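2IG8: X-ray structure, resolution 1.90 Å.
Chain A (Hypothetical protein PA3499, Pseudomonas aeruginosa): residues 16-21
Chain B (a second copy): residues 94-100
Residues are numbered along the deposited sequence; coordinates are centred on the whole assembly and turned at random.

Chain A, residues 16-21: PDASWS
Chain B, residues 94-100: IGRARQE

The direct hydrogen bond between these two stretches is a weak one: Arg B98 NE donates to Ser A19 OG over 3.0 Å, but the N-H...O angle is just 124°, and two waters carry much of the remaining polar linkage. The contact is small, burying 247 Å² over both sides, and it sets an irregular loop, Pro A16 to Ser A21, against one helix that runs through Ile B94 to Glu B100 and beyond at each end.

Register is fixed where Ser A19 CA lies 5.9 Å from Gly B95 CA. Ser A19 (phi/psi -104/38, chi1 p at 49°) points its CA-to-CB bond toward the helix, and its hydroxyl packs on the glycine, Ser A19 OG to Gly B95 CA 3.5 Å. An ideal CB on Gly B95 would stand 3.8 Å from Ser A19 OG, a distance that by itself shows no clash.

One turn along the helix, where Arg B98 N bonds to Ile B94 O at 2.9 Å, Arg B98 points toward the loop with chi1 m, chi2 t, chi3 m (-72°) and chi4 -151°. Ser A19 O lies over one face of its guanidinium; Ser A19 O and Arg B98 NE are 3.3 Å apart, at an angle too poor for a hydrogen bond. Trp A20 (-153/156, chi1 p, chi2 91°) starts sideways and meets the arginine obliquely, Trp A20 CE3 3.7 Å from Arg B98 NH1.

Gln B99 also starts sideways, but its m, m rotamer curls the amide closer, placing Gln B99 NE2 3.1 Å from Asp A17 O. Gln B99 NE2 donates to water 1 at 2.9 Å, and that water donates to Pro A16 O at 2.9 Å. Water 2 lies 2.7 Å from Ser A19 OG, hydrogen-bonded to it, and accepts a weak bond from Gln B99 NE2 at 3.4 Å. The rule is economical: Arg B98 and Gln B99 supply most of the helix area the loop covers.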

ATOM      1  N   PRO A  16     -15.979 -19.241  -0.262  1.00 22.97           N
ATOM      2  CA  PRO A  16     -15.637 -19.749  -1.599  1.00 23.48           C
ATOM      3  C   PRO A  16     -15.919 -18.812  -2.770  1.00 23.45           C
ATOM      4  O   PRO A  16     -15.392 -19.047  -3.856  1.00 24.60           O
ATOM      5  CB  PRO A  16     -16.513 -21.004  -1.729  1.00 23.48           C
ATOM      6  CG  PRO A  16     -17.658 -20.719  -0.742  1.00 24.55           C
ATOM      7  CD  PRO A  16     -16.986 -20.094   0.389  1.00 23.31           C
ATOM      8  N   ASP A  17     -16.769 -17.805  -2.577  1.00 23.32           N
ATOM      9  CA  ASP A  17     -17.093 -16.838  -3.640  1.00 23.71           C
ATOM     10  C   ASP A  17     -16.175 -15.603  -3.711  1.00 23.34           C
ATOM     11  O   ASP A  17     -16.261 -14.793  -4.675  1.00 24.47           O
ATOM     12  CB  ASP A  17     -18.542 -16.397  -3.482  1.00 24.68           C
ATOM     13  CG  ASP A  17     -18.802 -15.708  -2.159  1.00 25.93           C
ATOM     14  OD1 ASP A  17     -18.074 -15.959  -1.171  1.00 25.69           O
ATOM     15  OD2 ASP A  17     -19.719 -14.881  -2.131  1.00 30.19           O
ATOM     16  N   ALA A  18     -15.298 -15.446  -2.719  1.00 21.31           N
ATOM     17  CA  ALA A  18     -14.428 -14.276  -2.604  1.00 21.69           C
ATOM     18  C   ALA A  18     -13.362 -14.360  -3.717  1.00 21.82           C
ATOM     19  O   ALA A  18     -12.889 -15.469  -4.045  1.00 22.02           O
ATOM     20  CB  ALA A  18     -13.752 -14.255  -1.245  1.00 20.46           C
ATOM     21  N   SER A  19     -12.989 -13.212  -4.296  1.00 21.68           N
ATOM     22  CA  SER A  19     -11.908 -13.159  -5.292  1.00 20.72           C
ATOM     23  C   SER A  19     -10.657 -12.598  -4.649  1.00 21.09           C
ATOM     24  O   SER A  19      -9.915 -11.808  -5.255  1.00 19.78           O
ATOM     25  CB  SER A  19     -12.354 -12.314  -6.528  1.00 20.66           C
ATOM     26  OG  SER A  19     -12.916 -11.045  -6.141  1.00 21.01           O
ATOM     27  N   TRP A  20     -10.443 -12.989  -3.394  1.00 20.85           N
ATOM     28  CA  TRP A  20      -9.236 -12.684  -2.663  1.00 20.75           C
ATOM     29  C   TRP A  20      -9.035 -13.800  -1.610  1.00 20.45           C
ATOM     30  O   TRP A  20      -9.985 -14.466  -1.193  1.00 19.67           O
ATOM     31  CB  TRP A  20      -9.307 -11.314  -1.994  1.00 21.99           C
ATOM     32  CG  TRP A  20     -10.394 -11.230  -0.955  1.00 22.39           C
ATOM     33  CD1 TRP A  20     -10.284 -11.510   0.373  1.00 24.36           C
ATOM     34  CD2 TRP A  20     -11.755 -10.892  -1.183  1.00 22.73           C
ATOM     35  NE1 TRP A  20     -11.503 -11.372   0.980  1.00 24.83           N
ATOM     36  CE2 TRP A  20     -12.425 -11.000   0.042  1.00 25.80           C
ATOM     37  CE3 TRP A  20     -12.487 -10.548  -2.321  1.00 24.02           C
ATOM     38  CZ2 TRP A  20     -13.791 -10.747   0.169  1.00 24.94           C
ATOM     39  CZ3 TRP A  20     -13.823 -10.276  -2.191  1.00 25.40           C
ATOM     40  CH2 TRP A  20     -14.468 -10.393  -0.960  1.00 25.05           C
ATOM     41  N   SER A  21      -7.780 -13.972  -1.210  1.00 20.33           N
ATOM     42  CA  SER A  21      -7.366 -14.814  -0.097  1.00 20.13           C
ATOM     43  C   SER A  21      -7.076 -13.942   1.131  1.00 20.06           C
ATOM     44  O   SER A  21      -6.332 -12.959   1.054  1.00 18.67           O
ATOM     45  CB  SER A  21      -6.082 -15.583  -0.496  1.00 20.57           C
ATOM     46  OG  SER A  21      -6.356 -16.542  -1.501  1.00 20.53           O
TER
ATOM     47  N   ILE B  94     -15.550  -5.102  -9.467  1.00 20.09           N
ATOM     48  CA  ILE B  94     -14.157  -5.514  -9.387  1.00 20.56           C
ATOM     49  C   ILE B  94     -14.086  -7.034  -9.089  1.00 20.54           C
ATOM     50  O   ILE B  94     -13.296  -7.774  -9.713  1.00 20.02           O
ATOM     51  CB  ILE B  94     -13.367  -4.646  -8.344  1.00 21.17           C
ATOM     52  CG1 ILE B  94     -12.913  -3.287  -8.906  1.00 22.00           C
ATOM     53  CG2 ILE B  94     -12.100  -5.338  -7.969  1.00 20.03           C
ATOM     54  CD1 ILE B  94     -13.793  -2.451  -9.721  1.00 21.65           C
ATOM     55  N   GLY B  95     -14.919  -7.516  -8.174  1.00 20.89           N
ATOM     56  CA  GLY B  95     -15.028  -8.971  -7.932  1.00 20.73           C
ATOM     57  C   GLY B  95     -15.284  -9.797  -9.199  1.00 21.41           C
ATOM     58  O   GLY B  95     -14.589 -10.785  -9.474  1.00 20.13           O
ATOM     59  N   ARG B  96     -16.224  -9.346 -10.017  1.00 21.38           N
ATOM     60  CA  ARG B  96     -16.561 -10.025 -11.251  1.00 21.72           C
ATOM     61  C   ARG B  96     -15.381 -10.058 -12.200  1.00 21.25           C
ATOM     62  O   ARG B  96     -15.102 -11.091 -12.755  1.00 19.73           O
ATOM     63  CB  ARG B  96     -17.693  -9.313 -11.961  1.00 22.35           C
ATOM     64  CG  ARG B  96     -19.040  -9.771 -11.571  1.00 25.57           C
ATOM     65  CD  ARG B  96     -20.088  -9.100 -12.446  1.00 25.52           C
ATOM     66  NE  ARG B  96     -21.452  -9.497 -12.068  1.00 27.14           N
ATOM     67  CZ  ARG B  96     -22.091  -9.090 -10.972  1.00 25.82           C
ATOM     68  NH1 ARG B  96     -21.504  -8.276 -10.058  1.00 25.20           N
ATOM     69  NH2 ARG B  96     -23.326  -9.515 -10.792  1.00 20.42           N
ATOM     70  N   ALA B  97     -14.687  -8.924 -12.324  1.00 20.46           N
ATOM     71  CA  ALA B  97     -13.473  -8.813 -13.142  1.00 21.39           C
ATOM     72  C   ALA B  97     -12.404  -9.828 -12.705  1.00 21.45           C
ATOM     73  O   ALA B  97     -11.830 -10.552 -13.522  1.00 19.51           O
ATOM     74  CB  ALA B  97     -12.914  -7.410 -13.094  1.00 19.78           C
ATOM     75  N   ARG B  98     -12.179  -9.903 -11.392  1.00 20.87           N
ATOM     76  CA  ARG B  98     -11.245 -10.855 -10.851  1.00 21.00           C
ATOM     77  C   ARG B  98     -11.647 -12.305 -11.116  1.00 20.84           C
ATOM     78  O   ARG B  98     -10.781 -13.133 -11.478  1.00 20.59           O
ATOM     79  CB  ARG B  98     -11.035 -10.609  -9.368  1.00 20.51           C
ATOM     80  CG  ARG B  98     -10.167  -9.400  -9.116  1.00 20.13           C
ATOM     81  CD  ARG B  98      -9.717  -9.333  -7.673  1.00 22.13           C
ATOM     82  NE  ARG B  98     -10.807  -8.985  -6.774  1.00 20.98           N
ATOM     83  CZ  ARG B  98     -10.664  -8.338  -5.617  1.00 24.15           C
ATOM     84  NH1 ARG B  98     -11.739  -8.058  -4.895  1.00 25.95           N
ATOM     85  NH2 ARG B  98      -9.470  -7.978  -5.170  1.00 25.79           N
ATOM     86  N   GLN B  99     -12.921 -12.631 -10.971  1.00 20.46           N
ATOM     87  CA  GLN B  99     -13.355 -14.011 -11.239  1.00 21.17           C
ATOM     88  C   GLN B  99     -13.032 -14.375 -12.687  1.00 21.79           C
ATOM     89  O   GLN B  99     -12.577 -15.481 -12.978  1.00 22.00           O
ATOM     90  CB  GLN B  99     -14.843 -14.201 -10.967  1.00 22.02           C
ATOM     91  CG  GLN B  99     -15.178 -14.145  -9.465  1.00 23.36           C
ATOM     92  CD  GLN B  99     -14.801 -15.395  -8.695  1.00 24.95           C
ATOM     93  OE1 GLN B  99     -14.429 -16.417  -9.260  1.00 24.94           O
ATOM     94  NE2 GLN B  99     -14.889 -15.307  -7.374  1.00 29.90           N
ATOM     95  N   GLU B 100     -13.234 -13.434 -13.605  1.00 21.59           N
ATOM     96  CA  GLU B 100     -12.985 -13.722 -15.013  1.00 22.44           C
ATOM     97  C   GLU B 100     -11.502 -13.789 -15.337  1.00 21.61           C
ATOM     98  O   GLU B 100     -11.061 -14.703 -16.018  1.00 22.42           O
ATOM     99  CB  GLU B 100     -13.734 -12.710 -15.903  1.00 22.12           C
ATOM    100  CG  GLU B 100     -15.219 -12.854 -15.745  1.00 25.64           C
ATOM    101  CD  GLU B 100     -16.051 -11.754 -16.428  1.00 27.79           C
ATOM    102  OE1 GLU B 100     -15.483 -10.740 -16.904  1.00 31.93           O
ATOM    103  OE2 GLU B 100     -17.291 -11.928 -16.435  1.00 33.11           O
TER
HETATM  104  O   HOH W   1     -14.270 -17.860  -6.193  1.00 32.45           O
HETATM  105  O   HOH W   2     -15.400 -12.063  -6.490  1.00 28.30           O